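Local coordinates for enoyl-CoA hydratase/isomerase (PDB 3LAO), which probably hydrates the double bond of an enoyl-CoA thioester, perhaps that of a steroid side chain, as a homotrimeric member of the crotonase superfamily, at residues B[67-72]-B[110-115]. Residues are numbered along the deposited sequence; the frame is centred on the assembly and turned at random.
Sequences EHFTAG and VAVQGT
F69 lays its ring against V112 where the loop after strand 59-64 passes the end of strand 108-112. With CG anti to the backbone N (chi1 -172°), the phenyl group reaches back along the strand. At its root, CB sits near two carbonyl oxygens, Q113 O and T115 O. F69 CG lies 3.7 Å from V112 CG1, and this methyl stands over the centre of one ring face, 3.5 Å from the F69 ring centroid and only 4° off the normal, a CH-pi contact. Farther out, CD1 and CE1 pass obliquely by A111 O, and F69 CZ ends 3.8 Å from V110 CG2. A64 of strand 59-64 also touches F69.

Two backbone bonds pin the loop beside this ring. F69 N donates to Q113 O over 2.8 Å, nearly along the C=O axis, and T70 N donates to T115 O over 3.0 Å from a position tilted off the carbonyl plane. E67 O rests 3.5 Å from G114 CA in a CA-H...O contact; G114, with positive phi and no side chain, lets the backbones come this close. Q113 CG, set between its backbone N and carbonyl carbon (chi1 81°), packs against E67 O, and the bend at chi2 turns the amide so that NE2 is hydrogen-bonded to A64 O and G66 O. H68 ND1 makes a close van der Waals approach to T115 CB, 3.2 Å away, with T115 CA in plane at the ring edge. T70 OG1 accepts from G72 N in an ST turn and is also hydrogen-bonded to N34 O.

In crotonases, the loop after strand 59-64 and the start of helix 119-125 typically supply the oxyanion-hole peptides, a role inferred here from the family. Hydrocarbon packing seats F69 on the sheet, while paired peptide N-H groups of F69 and T70 hold the loop backbone before A71 and G72 against the end of strand 108-112.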
ATOM      1  N   GLU B  67      22.265  19.385  14.667  0.57 45.66           N
ATOM      2  CA  GLU B  67      22.073  19.609  13.233  0.57 43.01           C
ATOM      3  C   GLU B  67      21.710  18.306  12.535  0.57 40.52           C
ATOM      4  O   GLU B  67      21.418  18.287  11.343  0.57 42.05           O
ATOM      5  CB  GLU B  67      23.346  20.212  12.609  0.57 43.20           C
ATOM      6  CG  GLU B  67      23.675  21.655  13.084  0.57 55.91           C
ATOM      7  CD  GLU B  67      25.111  22.114  12.761  0.57 66.24           C
ATOM      8  OE1 GLU B  67      26.076  21.408  13.144  0.57 71.60           O
ATOM      9  OE2 GLU B  67      25.273  23.193  12.143  0.57 64.63           O
ATOM     10  N   HIS B  68      21.719  17.214  13.286  1.00 36.13           N
ATOM     11  CA  HIS B  68      21.550  15.896  12.693  1.00 35.58           C
ATOM     12  C   HIS B  68      20.590  15.006  13.418  1.00 33.95           C
ATOM     13  O   HIS B  68      20.754  14.728  14.594  1.00 41.84           O
ATOM     14  CB  HIS B  68      22.915  15.225  12.596  1.00 41.20           C
ATOM     15  CG  HIS B  68      23.855  15.959  11.698  1.00 49.91           C
ATOM     16  ND1 HIS B  68      23.735  15.933  10.322  1.00 53.93           N
ATOM     17  CD2 HIS B  68      24.884  16.796  11.975  1.00 53.99           C
ATOM     18  CE1 HIS B  68      24.670  16.705   9.791  1.00 52.92           C
ATOM     19  NE2 HIS B  68      25.382  17.234  10.770  1.00 55.28           N
ATOM     20  N   PHE B  69      19.582  14.531  12.708  1.00 39.89           N
ATOM     21  CA  PHE B  69      18.638  13.625  13.327  1.00 32.85           C
ATOM     22  C   PHE B  69      19.330  12.376  13.899  1.00 30.08           C
ATOM     23  O   PHE B  69      19.327  12.183  15.115  1.00 34.84           O
ATOM     24  CB  PHE B  69      17.508  13.268  12.379  1.00 34.16           C
ATOM     25  CG  PHE B  69      16.407  12.496  13.041  1.00 31.54           C
ATOM     26  CD1 PHE B  69      15.610  13.100  13.981  1.00 29.26           C
ATOM     27  CD2 PHE B  69      16.173  11.171  12.714  1.00 28.20           C
ATOM     28  CE1 PHE B  69      14.610  12.387  14.608  1.00 31.07           C
ATOM     29  CE2 PHE B  69      15.157  10.474  13.312  1.00 25.02           C
ATOM     30  CZ  PHE B  69      14.384  11.081  14.269  1.00 25.52           C
ATOM     31  N   THR B  70      19.930  11.541  13.056  1.00 25.51           N
ATOM     32  CA  THR B  70      20.753  10.439  13.578  1.00 34.13           C
ATOM     33  C   THR B  70      21.699   9.838  12.544  1.00 42.22           C
ATOM     34  O   THR B  70      21.325   9.671  11.383  1.00 39.72           O
ATOM     35  CB  THR B  70      19.922   9.290  14.196  1.00 28.37           C
ATOM     36  OG1 THR B  70      20.811   8.307  14.728  1.00 32.00           O
ATOM     37  CG2 THR B  70      19.089   8.618  13.153  1.00 34.72           C
ATOM     38  N   ALA B  71      22.925   9.512  12.978  1.00 40.33           N
ATOM     39  CA  ALA B  71      23.887   8.821  12.114  1.00 32.87           C
ATOM     40  C   ALA B  71      23.653   7.319  12.135  1.00 38.47           C
ATOM     41  O   ALA B  71      24.382   6.566  11.486  1.00 41.37           O
ATOM     42  CB  ALA B  71      25.324   9.143  12.508  1.00 32.06           C
ATOM     43  N   GLY B  72      22.621   6.879  12.855  1.00 40.95           N
ATOM     44  CA  GLY B  72      22.315   5.460  12.957  1.00 41.66           C
ATOM     45  C   GLY B  72      22.845   4.841  14.249  1.00 45.12           C
ATOM     46  O   GLY B  72      23.084   5.530  15.230  1.00 38.27           O
ATOM     47  N   VAL B 110       7.080  13.126  14.133  1.00 31.20           N
ATOM     48  CA  VAL B 110       8.508  13.229  14.170  1.00 25.72           C
ATOM     49  C   VAL B 110       9.038  14.330  13.255  1.00 31.75           C
ATOM     50  O   VAL B 110       8.576  14.490  12.103  1.00 34.60           O
ATOM     51  CB  VAL B 110       9.181  11.873  13.844  1.00 33.34           C
ATOM     52  CG1 VAL B 110       8.927  11.461  12.339  1.00 27.10           C
ATOM     53  CG2 VAL B 110      10.654  11.993  14.135  1.00 27.84           C
ATOM     54  N   ALA B 111      10.012  15.077  13.768  1.00 31.04           N
ATOM     55  CA  ALA B 111      10.738  16.101  12.993  1.00 29.99           C
ATOM     56  C   ALA B 111      12.196  15.691  12.745  1.00 27.38           C
ATOM     57  O   ALA B 111      12.910  15.382  13.693  1.00 27.55           O
ATOM     58  CB  ALA B 111      10.691  17.448  13.741  1.00 25.64           C
ATOM     59  N   VAL B 112      12.642  15.721  11.488  1.00 24.40           N
ATOM     60  CA  VAL B 112      14.013  15.328  11.135  1.00 28.35           C
ATOM     61  C   VAL B 112      14.761  16.356  10.275  1.00 33.65           C
ATOM     62  O   VAL B 112      14.198  16.965   9.366  1.00 29.21           O
ATOM     63  CB  VAL B 112      14.054  14.050  10.302  1.00 28.39           C
ATOM     64  CG1 VAL B 112      13.344  12.900  11.001  1.00 27.73           C
ATOM     65  CG2 VAL B 112      13.431  14.330   9.028  1.00 32.36           C
ATOM     66  N   GLN B 113      16.060  16.449  10.516  1.00 33.34           N
ATOM     67  CA  GLN B 113      16.926  17.388   9.810  1.00 38.44           C
ATOM     68  C   GLN B 113      18.319  16.824   9.597  1.00 37.36           C
ATOM     69  O   GLN B 113      18.820  16.007  10.399  1.00 30.00           O
ATOM     70  CB  GLN B 113      17.078  18.677  10.618  1.00 37.57           C
ATOM     71  CG  GLN B 113      18.115  18.587  11.753  1.00 34.09           C
ATOM     72  CD  GLN B 113      17.577  17.951  13.030  1.00 42.76           C
ATOM     73  OE1 GLN B 113      16.858  16.935  12.993  1.00 41.93           O
ATOM     74  NE2 GLN B 113      17.955  18.530  14.185  1.00 42.10           N
ATOM     75  N   GLY B 114      18.958  17.309   8.539  1.00 35.75           N
ATOM     76  CA  GLY B 114      20.342  16.986   8.253  1.00 34.40           C
ATOM     77  C   GLY B 114      20.606  15.569   7.768  1.00 45.42           C
ATOM     78  O   GLY B 114      20.478  15.280   6.585  1.00 60.01           O
ATOM     79  N   THR B 115      20.995  14.713   8.703  1.00 40.56           N
ATOM     80  CA  THR B 115      21.449  13.371   8.425  1.00 40.15           C
ATOM     81  C   THR B 115      20.501  12.365   9.058  1.00 42.28           C
ATOM     82  O   THR B 115      20.102  12.523  10.197  1.00 38.59           O
ATOM     83  CB  THR B 115      22.860  13.157   8.992  1.00 42.20           C
ATOM     84  OG1 THR B 115      23.826  13.400   7.974  1.00 48.23           O
ATOM     85  CG2 THR B 115      23.035  11.754   9.484  1.00 46.22           C
TER